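Local coordinates for protein tRNA modification GTPase mnmE (Chlorobium tepidum, PDB 3GEE) that probably hydrolyses GTP at a high intrinsic rate and takes part in adding a carboxymethylaminomethyl group to the wobble uridine (U34) of certain tRNAs, at residues A[138-142]-A[164-170]; A[172-176]-A[216-220]; A[225-229]-A[395-401]; A[413-417]-A[453-457]. All coordinates share one frame. Numbering follows the deposited sequence.

All four contacts belong to the helical domain and follow one another along the chain, each closing before the next opens. Contacts 1, 2 and 4 form a compact group with centres 12 to 14 Å apart. Contacts 1 and 2 share helix 168-177, and side chains join all three: Leu173 CD1 lies 3.6 Å from Leu141 CD1 and 3.4 Å from Ile455 CD1. Contact 3 stands apart, its centre 19 to 22 Å from the others, yet it shares helix 203-232 with contact 2. Contacts 1, 2 and 4 thus lie together in the helical core, whereas contact 3 lies where the chain passes from helix 203-232 into the inserted GTP-binding domain and returns through 395-401.

Contact 1: A[138-142]-A[164-170]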
loop_
_atom_site.group_PDB
_atom_site.type_symbol
_atom_site.label_atom_id
_atom_site.label_comp_id
_atom_site.label_asym_id
_atom_site.label_seq_id
_atom_site.Cartn_x
_atom_site.Cartn_y
_atom_site.Cartn_z
ATOM N N ILE A 138 -26.401 2.341 -1.017
ATOM C CA ILE A 138 -25.818 2.332 -2.350
ATOM C C ILE A 138 -26.395 1.141 -3.129
ATOM O O ILE A 138 -26.786 0.144 -2.517
ATOM C CB ILE A 138 -24.259 2.304 -2.232
ATOM C CG1 ILE A 138 -23.623 3.384 -3.106
ATOM C CG2 ILE A 138 -23.664 0.921 -2.478
ATOM C CD1 ILE A 138 -23.862 4.823 -2.619
ATOM N N ASP A 139 -26.485 1.249 -4.458
ATOM C CA ASP A 139 -27.030 0.147 -5.280
ATOM C C ASP A 139 -25.953 -0.737 -5.932
ATOM O O ASP A 139 -24.761 -0.438 -5.838
ATOM C CB ASP A 139 -28.076 0.644 -6.303
ATOM C CG ASP A 139 -27.477 1.491 -7.433
ATOM O OD1 ASP A 139 -26.255 1.433 -7.685
ATOM O OD2 ASP A 139 -28.251 2.215 -8.095
ATOM N N LEU A 140 -26.380 -1.817 -6.589
ATOM C CA LEU A 140 -25.453 -2.767 -7.213
ATOM C C LEU A 140 -24.513 -2.127 -8.216
ATOM O O LEU A 140 -23.327 -2.458 -8.249
ATOM C CB LEU A 140 -26.191 -3.926 -7.881
ATOM C CG LEU A 140 -26.074 -5.295 -7.212
ATOM C CD1 LEU A 140 -26.452 -6.381 -8.204
ATOM C CD2 LEU A 140 -24.665 -5.538 -6.671
ATOM N N LEU A 141 -25.043 -1.220 -9.032
ATOM C CA LEU A 141 -24.216 -0.471 -9.967
ATOM C C LEU A 141 -23.128 0.285 -9.211
ATOM O O LEU A 141 -21.938 0.150 -9.514
ATOM C CB LEU A 141 -25.060 0.499 -10.795
ATOM C CG LEU A 141 -25.915 -0.060 -11.935
ATOM C CD1 LEU A 141 -26.734 1.060 -12.551
ATOM C CD2 LEU A 141 -25.064 -0.752 -13.005
ATOM N N GLN A 142 -23.550 1.056 -8.209
ATOM C CA GLN A 142 -22.644 1.865 -7.407
ATOM C C GLN A 142 -21.651 0.992 -6.658
ATOM O O GLN A 142 -20.470 1.326 -6.569
ATOM C CB GLN A 142 -23.425 2.733 -6.431
ATOM C CG GLN A 142 -24.175 3.885 -7.077
ATOM C CD GLN A 142 -25.035 4.641 -6.081
ATOM O OE1 GLN A 142 -25.959 4.080 -5.484
ATOM N NE2 GLN A 142 -24.732 5.922 -5.892
ATOM N N GLN A 164 -20.477 5.972 -12.819
ATOM C CA GLN A 164 -21.331 4.921 -12.276
ATOM C C GLN A 164 -21.496 5.039 -10.757
ATOM O O GLN A 164 -22.540 4.667 -10.210
ATOM C CB GLN A 164 -20.787 3.546 -12.667
ATOM C CG GLN A 164 -21.729 2.378 -12.374
ATOM C CD GLN A 164 -21.355 1.120 -13.137
ATOM O OE1 GLN A 164 -21.200 1.148 -14.358
ATOM N NE2 GLN A 164 -21.212 0.010 -12.423
ATOM N N MET A 165 -20.466 5.556 -10.091
ATOM C CA MET A 165 -20.489 5.770 -8.645
ATOM C C MET A 165 -21.431 6.935 -8.319
ATOM O O MET A 165 -22.253 6.855 -7.403
ATOM C CB MET A 165 -19.068 6.040 -8.137
ATOM C CG MET A 165 -18.888 5.931 -6.625
ATOM S SD MET A 165 -17.164 6.139 -6.095
ATOM C CE MET A 165 -16.875 7.878 -6.453
ATOM N N LYS A 166 -21.306 8.002 -9.105
ATOM C CA LYS A 166 -22.210 9.147 -9.076
ATOM C C LYS A 166 -23.662 8.720 -9.359
ATOM O O LYS A 166 -24.606 9.399 -8.944
ATOM C CB LYS A 166 -21.741 10.162 -10.118
ATOM C CG LYS A 166 -22.106 11.605 -9.853
ATOM C CD LYS A 166 -21.377 12.502 -10.846
ATOM C CE LYS A 166 -21.759 13.962 -10.680
ATOM N NZ LYS A 166 -21.126 14.811 -11.729
ATOM N N GLY A 167 -23.829 7.609 -10.080
ATOM C CA GLY A 167 -25.144 6.995 -10.298
ATOM C C GLY A 167 -25.831 7.315 -11.618
ATOM O O GLY A 167 -27.006 6.979 -11.803
ATOM N N ASP A 168 -25.101 7.956 -12.532
ATOM C CA ASP A 168 -25.632 8.364 -13.839
ATOM C C ASP A 168 -26.479 7.286 -14.533
ATOM O O ASP A 168 -27.578 7.571 -15.031
ATOM C CB ASP A 168 -24.494 8.813 -14.768
ATOM C CG ASP A 168 -23.855 10.130 -14.333
ATOM O OD1 ASP A 168 -24.242 10.679 -13.276
ATOM O OD2 ASP A 168 -22.953 10.619 -15.056
ATOM N N LEU A 169 -25.969 6.054 -14.560
ATOM C CA LEU A 169 -26.693 4.942 -15.170
ATOM C C LEU A 169 -27.969 4.675 -14.383
ATOM O O LEU A 169 -29.049 4.502 -14.963
ATOM C CB LEU A 169 -25.831 3.677 -15.196
ATOM C CG LEU A 169 -25.704 2.870 -16.496
ATOM C CD1 LEU A 169 -25.460 1.403 -16.166
ATOM C CD2 LEU A 169 -26.904 3.014 -17.443
ATOM N N SER A 170 -27.826 4.664 -13.057
ATOM C CA SER A 170 -28.929 4.398 -12.137
ATOM C C SER A 170 -30.073 5.387 -12.328
ATOM O O SER A 170 -31.242 4.992 -12.308
ATOM C CB SER A 170 -28.435 4.429 -10.692
ATOM O OG SER A 170 -27.213 3.720 -10.561
#
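Gln142 folds back on its own helix start: with chi1 m, chi2 t and chi3 near -62°, its amide is held at both ends, OE1 accepting from Asp139 N (3.1 Å) and NE2 donating to Met165 O (3.0 Å). Asp139, in the p rotamer, is divided. Its OD1 accepts a hydrogen bond from Gln142 N at 2.8 Å, while OD2 accepts from Ser170 OG at 3.1 Å. A short acid suits this N-cap place because its carboxylate reaches the Gln142 amide, which has no carbonyl of an earlier turn to bond, and the reciprocal bonds make a capping box at the start of helix 140-151. The other segment holds the opposite kind of helix end, a Schellman motif closing helix 155-166. There Gly167 is C-prime, with phi of 98°, where a side chain would jam against the preceding carbonyl, and it stands at the N-cap position of helix 168-177. Gln164, extended with chi1 and chi2 both t, spans the gap so that NE2 donates to Leu141 O at 3.0 Å. Leu141 (m, t) fills the apolar part, its CD1 3.8 Å from Leu169 CB, with Ser170 OG a van der Waals neighbour 3.4 Å from Leu141 CD1. Met165 directs its CA-to-CB bond away; its side chain packs on Asp78 of the second subunit and lies about 6 Å from a bound folinic acid.

Contact 2: A[172-176]-A[216-220]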
loop_
_atom_site.group_PDB
_atom_site.type_symbol
_atom_site.label_atom_id
_atom_site.label_comp_id
_atom_site.label_asym_id
_atom_site.label_seq_id
_atom_site.Cartn_x
_atom_site.Cartn_y
_atom_site.Cartn_z
ATOM N N ARG A 172 -30.712 6.979 -15.211
ATOM C CA ARG A 172 -31.307 6.571 -16.491
ATOM C C ARG A 172 -32.172 5.319 -16.355
ATOM O O ARG A 172 -33.264 5.251 -16.930
ATOM C CB ARG A 172 -30.232 6.359 -17.569
ATOM C CG ARG A 172 -29.547 7.641 -18.060
ATOM C CD ARG A 172 -30.299 8.318 -19.207
ATOM N NE ARG A 172 -30.002 7.716 -20.508
ATOM C CZ ARG A 172 -30.801 6.865 -21.151
ATOM N NH1 ARG A 172 -30.444 6.376 -22.336
ATOM N NH2 ARG A 172 -31.963 6.502 -20.619
ATOM N N LEU A 173 -31.689 4.342 -15.588
ATOM C CA LEU A 173 -32.419 3.090 -15.374
ATOM C C LEU A 173 -33.640 3.282 -14.479
ATOM O O LEU A 173 -34.660 2.605 -14.658
ATOM C CB LEU A 173 -31.495 2.016 -14.807
ATOM C CG LEU A 173 -30.551 1.396 -15.838
ATOM C CD1 LEU A 173 -29.180 1.210 -15.238
ATOM C CD2 LEU A 173 -31.097 0.085 -16.396
ATOM N N GLY A 174 -33.526 4.207 -13.523
ATOM C CA GLY A 174 -34.659 4.640 -12.707
ATOM C C GLY A 174 -35.717 5.313 -13.567
ATOM O O GLY A 174 -36.914 5.177 -13.313
ATOM N N GLY A 175 -35.265 6.027 -14.600
ATOM C CA GLY A 175 -36.151 6.664 -15.575
ATOM C C GLY A 175 -36.808 5.685 -16.533
ATOM O O GLY A 175 -37.624 6.081 -17.368
ATOM N N LEU A 176 -36.440 4.409 -16.419
ATOM C CA LEU A 176 -37.070 3.334 -17.187
ATOM C C LEU A 176 -38.016 2.538 -16.295
ATOM O O LEU A 176 -39.071 2.084 -16.746
ATOM C CB LEU A 176 -36.019 2.407 -17.806
ATOM C CG LEU A 176 -35.004 3.001 -18.790
ATOM C CD1 LEU A 176 -33.946 1.964 -19.136
ATOM C CD2 LEU A 176 -35.673 3.536 -20.055
ATOM N N GLU A 216 -35.374 3.031 -25.822
ATOM C CA GLU A 216 -34.516 3.572 -24.769
ATOM C C GLU A 216 -33.583 2.505 -24.202
ATOM O O GLU A 216 -32.435 2.794 -23.858
ATOM C CB GLU A 216 -35.363 4.181 -23.650
ATOM C CG GLU A 216 -35.619 5.679 -23.790
ATOM C CD GLU A 216 -34.544 6.539 -23.135
ATOM O OE1 GLU A 216 -34.855 7.695 -22.776
ATOM O OE2 GLU A 216 -33.393 6.071 -22.972
ATOM N N VAL A 217 -34.091 1.277 -24.104
ATOM C CA VAL A 217 -33.296 0.124 -23.682
ATOM C C VAL A 217 -32.288 -0.248 -24.771
ATOM O O VAL A 217 -31.151 -0.617 -24.473
ATOM C CB VAL A 217 -34.196 -1.092 -23.336
ATOM C CG1 VAL A 217 -33.367 -2.350 -23.099
ATOM C CG2 VAL A 217 -35.046 -0.789 -22.115
ATOM N N ASN A 218 -32.713 -0.138 -26.029
ATOM C CA ASN A 218 -31.841 -0.422 -27.167
ATOM C C ASN A 218 -30.672 0.543 -27.317
ATOM O O ASN A 218 -29.590 0.140 -27.744
ATOM C CB ASN A 218 -32.638 -0.528 -28.472
ATOM C CG ASN A 218 -32.989 -1.966 -28.824
ATOM O OD1 ASN A 218 -32.529 -2.499 -29.835
ATOM N ND2 ASN A 218 -33.795 -2.607 -27.980
ATOM N N ARG A 219 -30.882 1.810 -26.960
ATOM C CA ARG A 219 -29.790 2.785 -26.931
ATOM C C ARG A 219 -28.689 2.306 -25.981
ATOM O O ARG A 219 -27.499 2.460 -26.267
ATOM C CB ARG A 219 -30.297 4.175 -26.522
ATOM C CG ARG A 219 -29.196 5.232 -26.430
ATOM C CD ARG A 219 -29.697 6.578 -25.913
ATOM N NE ARG A 219 -30.067 7.491 -26.996
ATOM C CZ ARG A 219 -30.072 8.820 -26.899
ATOM N NH1 ARG A 219 -29.715 9.413 -25.765
ATOM N NH2 ARG A 219 -30.424 9.561 -27.944
ATOM N N LEU A 220 -29.103 1.703 -24.867
ATOM C CA LEU A 220 -28.179 1.194 -23.858
ATOM C C LEU A 220 -27.466 -0.082 -24.302
ATOM O O LEU A 220 -26.235 -0.124 -24.300
ATOM C CB LEU A 220 -28.888 0.986 -22.514
ATOM C CG LEU A 220 -29.524 2.204 -21.832
ATOM C CD1 LEU A 220 -30.317 1.763 -20.617
ATOM C CD2 LEU A 220 -28.491 3.255 -21.440
#
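Arg172 spans the space between segment 172-176 of helix 168-177 and segment 216-220 of helix 203-232, which run roughly antiparallel, at 153°, with their axes 11.4 Å apart. So wide a spacing calls for long side chains, and arginine has both reach and charge. Its chi1, chi2 and chi3 are all m, which bends the chain over to Glu216: NH2 lies 2.8 Å from Glu216 OE2 in a salt bridge, and NH1 is 3.0 Å from that same OE2, although both hydrogen bonds are weak in angle. The flat guanidinium also has an apolar neighbour, Leu220, whose CD2 sits over one face, 3.8 Å from Arg172 NH1. Leu176, one turn beyond Arg172, supplies the greasy part of the interface. Its CD1 meets Leu220 CD1 at 3.9 Å and Val217 CG2 at 4.2 Å, while its CD2 rests 3.7 Å from Glu216 CB, so the acid contributes methylene as well as charge. Leucines suit this layer because their branched ends fill the gap. Helix 412-432 flanks the pair, with its Leu418 touching both Leu173 and Leu220, and helix 441-456 packs on Leu173 through Val452 and Ile455, making the pair part of a helical bundle.

Contact 3: A[225-229]-A[395-401]; sequences QHGRI and LVKNLDK
His226 lays its imidazole against the backbone of 399-401, where NE2 is 3.3 Å from Leu399 CB and Val396 O lies near the ring plane, 3.9 Å from CE1. Its rotamer, chi1 -86° and chi2 -70°, brings NE2 within 3.3 Å of Asp400 N, a weak hydrogen bond at 133°; an imidazole nitrogen can accept from such an amide. Lys401 N is closer to His226 NE2, 3.1 Å, but poorly angled and not hydrogen-bonded. Residues 225-229 are helical, with a kink where the N atoms of Gln225 and His226 lack bonds to the turn before. The partner is a weakly bonded helix over 395-397 that unwinds through Asn398 (phi/psi -96/92), Leu399 (-148/-86), Asp400 (-167/-85) and Lys401 (61/102). The closest CA pair is His226 and Lys401, 7.2 Å apart. One turn after His226, Ile229 (m, t) places CG2 3.6 Å from Val396 CG1 (chi1 m), and its CD1 3.8 Å from Leu399 CD1 (m, t) and 4.1 Å from Leu395 CD2, its branches filling the space between the three. Such pairing is characteristic of an inserted domain, whose entering and leaving chains lie side by side: helix 203-232 leads into strand 234-239 of the GTP-binding sheet, and 395-401 leads back toward helix 412-432. Val234 touches Ile229, Leu395 and Val396. With one weak hydrogen bond and a small aliphatic cluster, the junction depends mainly on packing.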
loop_
_atom_site.group_PDB
_atom_site.type_symbol
_atom_site.label_atom_id
_atom_site.label_comp_id
_atom_site.label_asym_id
_atom_site.label_seq_id
_atom_site.Cartn_x
_atom_site.Cartn_y
_atom_site.Cartn_z
ATOM N N GLN A 225 -20.813 -2.322 -26.541
ATOM C CA GLN A 225 -19.736 -2.559 -27.499
ATOM C C GLN A 225 -18.526 -1.677 -27.176
ATOM O O GLN A 225 -17.396 -2.165 -27.123
ATOM C CB GLN A 225 -20.227 -2.313 -28.930
ATOM C CG GLN A 225 -19.619 -3.245 -29.982
ATOM C CD GLN A 225 -20.333 -4.593 -30.084
ATOM O OE1 GLN A 225 -20.732 -5.188 -29.077
ATOM N NE2 GLN A 225 -20.489 -5.081 -31.311
ATOM N N HIS A 226 -18.776 -0.388 -26.947
ATOM C CA HIS A 226 -17.739 0.550 -26.503
ATOM C C HIS A 226 -17.385 0.325 -25.041
ATOM O O HIS A 226 -16.212 0.361 -24.669
ATOM C CB HIS A 226 -18.189 2.003 -26.693
ATOM C CG HIS A 226 -17.927 2.548 -28.062
ATOM N ND1 HIS A 226 -16.655 2.817 -28.523
ATOM C CD2 HIS A 226 -18.771 2.888 -29.065
ATOM C CE1 HIS A 226 -16.728 3.294 -29.754
ATOM N NE2 HIS A 226 -18.000 3.345 -30.107
ATOM N N GLY A 227 -18.416 0.097 -24.229
ATOM C CA GLY A 227 -18.291 -0.043 -22.780
ATOM C C GLY A 227 -17.355 -1.140 -22.321
ATOM O O GLY A 227 -16.502 -0.903 -21.470
ATOM N N ARG A 228 -17.509 -2.336 -22.888
ATOM C CA ARG A 228 -16.654 -3.481 -22.554
ATOM C C ARG A 228 -15.178 -3.174 -22.823
ATOM O O ARG A 228 -14.300 -3.571 -22.052
ATOM C CB ARG A 228 -17.086 -4.730 -23.330
ATOM C CG ARG A 228 -16.739 -6.043 -22.634
ATOM C CD ARG A 228 -16.842 -7.241 -23.573
ATOM N NE ARG A 228 -15.691 -7.331 -24.471
ATOM C CZ ARG A 228 -15.525 -8.264 -25.407
ATOM N NH1 ARG A 228 -16.434 -9.214 -25.595
ATOM N NH2 ARG A 228 -14.440 -8.244 -26.163
ATOM N N ILE A 229 -14.926 -2.458 -23.917
ATOM C CA ILE A 229 -13.586 -2.013 -24.280
ATOM C C ILE A 229 -13.013 -1.077 -23.219
ATOM O O ILE A 229 -11.880 -1.253 -22.780
ATOM C CB ILE A 229 -13.580 -1.340 -25.673
ATOM C CG1 ILE A 229 -13.657 -2.406 -26.768
ATOM C CG2 ILE A 229 -12.344 -0.466 -25.855
ATOM C CD1 ILE A 229 -14.128 -1.886 -28.109
ATOM N N LEU A 395 -9.079 -0.014 -34.049
ATOM C CA LEU A 395 -10.286 -0.746 -33.653
ATOM C C LEU A 395 -11.298 0.123 -32.899
ATOM O O LEU A 395 -12.486 0.127 -33.235
ATOM C CB LEU A 395 -9.920 -1.993 -32.836
ATOM C CG LEU A 395 -11.022 -3.039 -32.621
ATOM C CD1 LEU A 395 -10.446 -4.433 -32.672
ATOM C CD2 LEU A 395 -11.779 -2.826 -31.314
ATOM N N VAL A 396 -10.825 0.852 -31.887
ATOM C CA VAL A 396 -11.699 1.722 -31.092
ATOM C C VAL A 396 -12.203 2.928 -31.881
ATOM O O VAL A 396 -13.346 3.360 -31.706
ATOM C CB VAL A 396 -11.042 2.194 -29.763
ATOM C CG1 VAL A 396 -10.878 1.025 -28.818
ATOM C CG2 VAL A 396 -9.699 2.900 -30.006
ATOM N N LYS A 397 -11.344 3.450 -32.754
ATOM C CA LYS A 397 -11.644 4.634 -33.549
ATOM C C LYS A 397 -12.833 4.379 -34.472
ATOM O O LYS A 397 -13.716 5.229 -34.601
ATOM C CB LYS A 397 -10.409 5.050 -34.358
ATOM C CG LYS A 397 -10.119 6.556 -34.370
ATOM C CD LYS A 397 -9.688 7.108 -32.993
ATOM C CE LYS A 397 -8.477 6.372 -32.394
ATOM N NZ LYS A 397 -7.264 6.393 -33.267
ATOM N N ASN A 398 -12.853 3.200 -35.090
ATOM C CA ASN A 398 -13.934 2.800 -35.984
ATOM C C ASN A 398 -14.978 1.944 -35.270
ATOM O O ASN A 398 -14.844 0.720 -35.202
ATOM C CB ASN A 398 -13.377 2.045 -37.201
ATOM C CG ASN A 398 -12.453 2.897 -38.056
ATOM O OD1 ASN A 398 -11.754 3.780 -37.559
ATOM N ND2 ASN A 398 -12.438 2.622 -39.354
ATOM N N LEU A 399 -16.008 2.592 -34.729
ATOM C CA LEU A 399 -17.123 1.884 -34.093
ATOM C C LEU A 399 -18.462 2.619 -34.245
ATOM O O LEU A 399 -19.211 2.343 -35.183
ATOM C CB LEU A 399 -16.817 1.564 -32.619
ATOM C CG LEU A 399 -15.958 0.337 -32.282
ATOM C CD1 LEU A 399 -15.363 0.439 -30.884
ATOM C CD2 LEU A 399 -16.744 -0.963 -32.439
ATOM N N ASP A 400 -18.751 3.550 -33.334
ATOM C CA ASP A 400 -20.028 4.273 -33.327
ATOM C C ASP A 400 -19.991 5.494 -32.401
ATOM O O ASP A 400 -19.724 6.611 -32.852
ATOM C CB ASP A 400 -21.175 3.332 -32.927
ATOM C CG ASP A 400 -22.542 3.938 -33.167
ATOM O OD1 ASP A 400 -22.871 4.233 -34.336
ATOM O OD2 ASP A 400 -23.293 4.106 -32.183
ATOM N N LYS A 401 -20.266 5.256 -31.114
ATOM C CA LYS A 401 -20.274 6.278 -30.045
ATOM C C LYS A 401 -21.295 7.427 -30.218
ATOM O O LYS A 401 -21.094 8.353 -31.014
ATOM C CB LYS A 401 -18.832 6.724 -29.672
ATOM C CG LYS A 401 -18.480 8.210 -29.771
ATOM C CD LYS A 401 -17.739 8.500 -31.073
ATOM C CE LYS A 401 -17.252 9.936 -31.145
ATOM N NZ LYS A 401 -16.547 10.203 -32.429
#

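Contact 4: A[413-417]-A[453-457]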
loop_
_atom_site.group_PDB
_atom_site.type_symbol
_atom_site.label_atom_id
_atom_site.label_comp_id
_atom_site.label_asym_id
_atom_site.label_seq_id
_atom_site.Cartn_x
_atom_site.Cartn_y
_atom_site.Cartn_z
ATOM N N ARG A 413 -23.258 -8.810 -17.287
ATOM C CA ARG A 413 -24.456 -9.016 -16.472
ATOM C C ARG A 413 -25.585 -8.051 -16.834
ATOM O O ARG A 413 -26.720 -8.485 -17.081
ATOM C CB ARG A 413 -24.130 -8.914 -14.980
ATOM C CG ARG A 413 -25.283 -9.309 -14.061
ATOM C CD ARG A 413 -24.927 -9.075 -12.602
ATOM N NE ARG A 413 -24.706 -7.661 -12.303
ATOM C CZ ARG A 413 -25.653 -6.821 -11.885
ATOM N NH1 ARG A 413 -26.899 -7.250 -11.717
ATOM N NH2 ARG A 413 -25.355 -5.551 -11.635
ATOM N N HIS A 414 -25.264 -6.757 -16.876
ATOM C CA HIS A 414 -26.243 -5.721 -17.212
ATOM C C HIS A 414 -26.754 -5.892 -18.638
ATOM O O HIS A 414 -27.964 -5.872 -18.876
ATOM C CB HIS A 414 -25.654 -4.320 -17.049
ATOM C CG HIS A 414 -24.743 -4.170 -15.870
ATOM N ND1 HIS A 414 -23.771 -3.192 -15.805
ATOM C CD2 HIS A 414 -24.645 -4.878 -14.717
ATOM C CE1 HIS A 414 -23.123 -3.296 -14.659
ATOM N NE2 HIS A 414 -23.630 -4.314 -13.981
ATOM N N TYR A 415 -25.817 -6.069 -19.570
ATOM C CA TYR A 415 -26.127 -6.269 -20.984
ATOM C C TYR A 415 -27.179 -7.360 -21.151
ATOM O O TYR A 415 -28.263 -7.103 -21.679
ATOM C CB TYR A 415 -24.840 -6.605 -21.747
ATOM C CG TYR A 415 -24.986 -6.971 -23.211
ATOM C CD1 TYR A 415 -25.320 -6.010 -24.171
ATOM C CD2 TYR A 415 -24.745 -8.277 -23.645
ATOM C CE1 TYR A 415 -25.435 -6.351 -25.525
ATOM C CE2 TYR A 415 -24.855 -8.629 -24.995
ATOM C CZ TYR A 415 -25.198 -7.664 -25.927
ATOM O OH TYR A 415 -25.299 -8.019 -27.255
ATOM N N GLU A 416 -26.867 -8.558 -20.660
ATOM C CA GLU A 416 -27.751 -9.715 -20.806
ATOM C C GLU A 416 -29.130 -9.448 -20.221
ATOM O O GLU A 416 -30.141 -9.868 -20.787
ATOM C CB GLU A 416 -27.129 -10.962 -20.172
ATOM C CG GLU A 416 -26.108 -11.669 -21.065
ATOM C CD GLU A 416 -25.232 -12.659 -20.306
ATOM O OE1 GLU A 416 -24.903 -12.400 -19.125
ATOM O OE2 GLU A 416 -24.860 -13.694 -20.901
ATOM N N ALA A 417 -29.160 -8.736 -19.098
ATOM C CA ALA A 417 -30.411 -8.355 -18.458
ATOM C C ALA A 417 -31.203 -7.340 -19.291
ATOM O O ALA A 417 -32.425 -7.451 -19.406
ATOM C CB ALA A 417 -30.144 -7.817 -17.065
ATOM N N GLY A 453 -34.655 -4.183 -12.895
ATOM C CA GLY A 453 -34.420 -4.082 -11.458
ATOM C C GLY A 453 -33.284 -4.944 -10.940
ATOM O O GLY A 453 -32.649 -4.600 -9.944
ATOM N N GLN A 454 -33.028 -6.065 -11.612
ATOM C CA GLN A 454 -31.961 -6.983 -11.211
ATOM C C GLN A 454 -30.571 -6.366 -11.330
ATOM O O GLN A 454 -29.669 -6.702 -10.560
ATOM C CB GLN A 454 -32.028 -8.278 -12.021
ATOM C CG GLN A 454 -32.835 -9.377 -11.352
ATOM C CD GLN A 454 -33.081 -10.572 -12.254
ATOM O OE1 GLN A 454 -32.257 -10.908 -13.108
ATOM N NE2 GLN A 454 -34.224 -11.226 -12.063
ATOM N N ILE A 455 -30.406 -5.463 -12.292
ATOM C CA ILE A 455 -29.109 -4.846 -12.537
ATOM C C ILE A 455 -28.757 -3.824 -11.452
ATOM O O ILE A 455 -27.580 -3.565 -11.203
ATOM C CB ILE A 455 -28.983 -4.252 -13.978
ATOM C CG1 ILE A 455 -29.117 -2.731 -13.994
ATOM C CG2 ILE A 455 -29.979 -4.896 -14.941
ATOM C CD1 ILE A 455 -28.232 -2.090 -15.030
ATOM N N THR A 456 -29.776 -3.265 -10.802
ATOM C CA THR A 456 -29.576 -2.291 -9.727
ATOM C C THR A 456 -29.682 -2.934 -8.344
ATOM O O THR A 456 -29.437 -2.282 -7.329
ATOM C CB THR A 456 -30.563 -1.102 -9.827
ATOM O OG1 THR A 456 -31.911 -1.579 -9.748
ATOM C CG2 THR A 456 -30.369 -0.346 -11.131
ATOM N N GLY A 457 -30.050 -4.210 -8.313
ATOM C CA GLY A 457 -30.120 -4.965 -7.068
ATOM C C GLY A 457 -31.481 -5.005 -6.392
ATOM O O GLY A 457 -31.590 -5.465 -5.251
#
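The Schellman motif that ends helix 441-456 is also the place where helix 412-432 grips it. Gly457 is C-prime, with phi of 94°, an angle at which a side chain would clash with the carbonyl before it; its N reaches back to Gln454 O in a weak 3.4 Å bond, and the next residue's amide bonds Gly453 O. Carbonyls in a last helical turn lack the full set of i+4 amide partners, and Arg413 adds donors to them: NH1 to Gln454 O at 3.1 Å, supplementing that weak bond, and NH2 to Ile455 O at 3.0 Å, both oxygens near the guanidinium plane. A long side chain with several donors suits this. The charge of Arg413 is met by a salt bridge to Glu144, which also accepts a hydrogen bond from His414 NE2. Below this polar edge, Ile455 wedges between the helices, its CG2 3.6 Å from Ala417 CB and its CD1 4.0 Å from His414 CB. The small alanine leaves room for the branched chain, and the CA atoms of His414 and Ile455 come within 5.6 Å. An arginine donating to the carbonyls of a last turn, beside a glycine C-prime, is a helix C-terminal capping interaction, here within an all-helical domain.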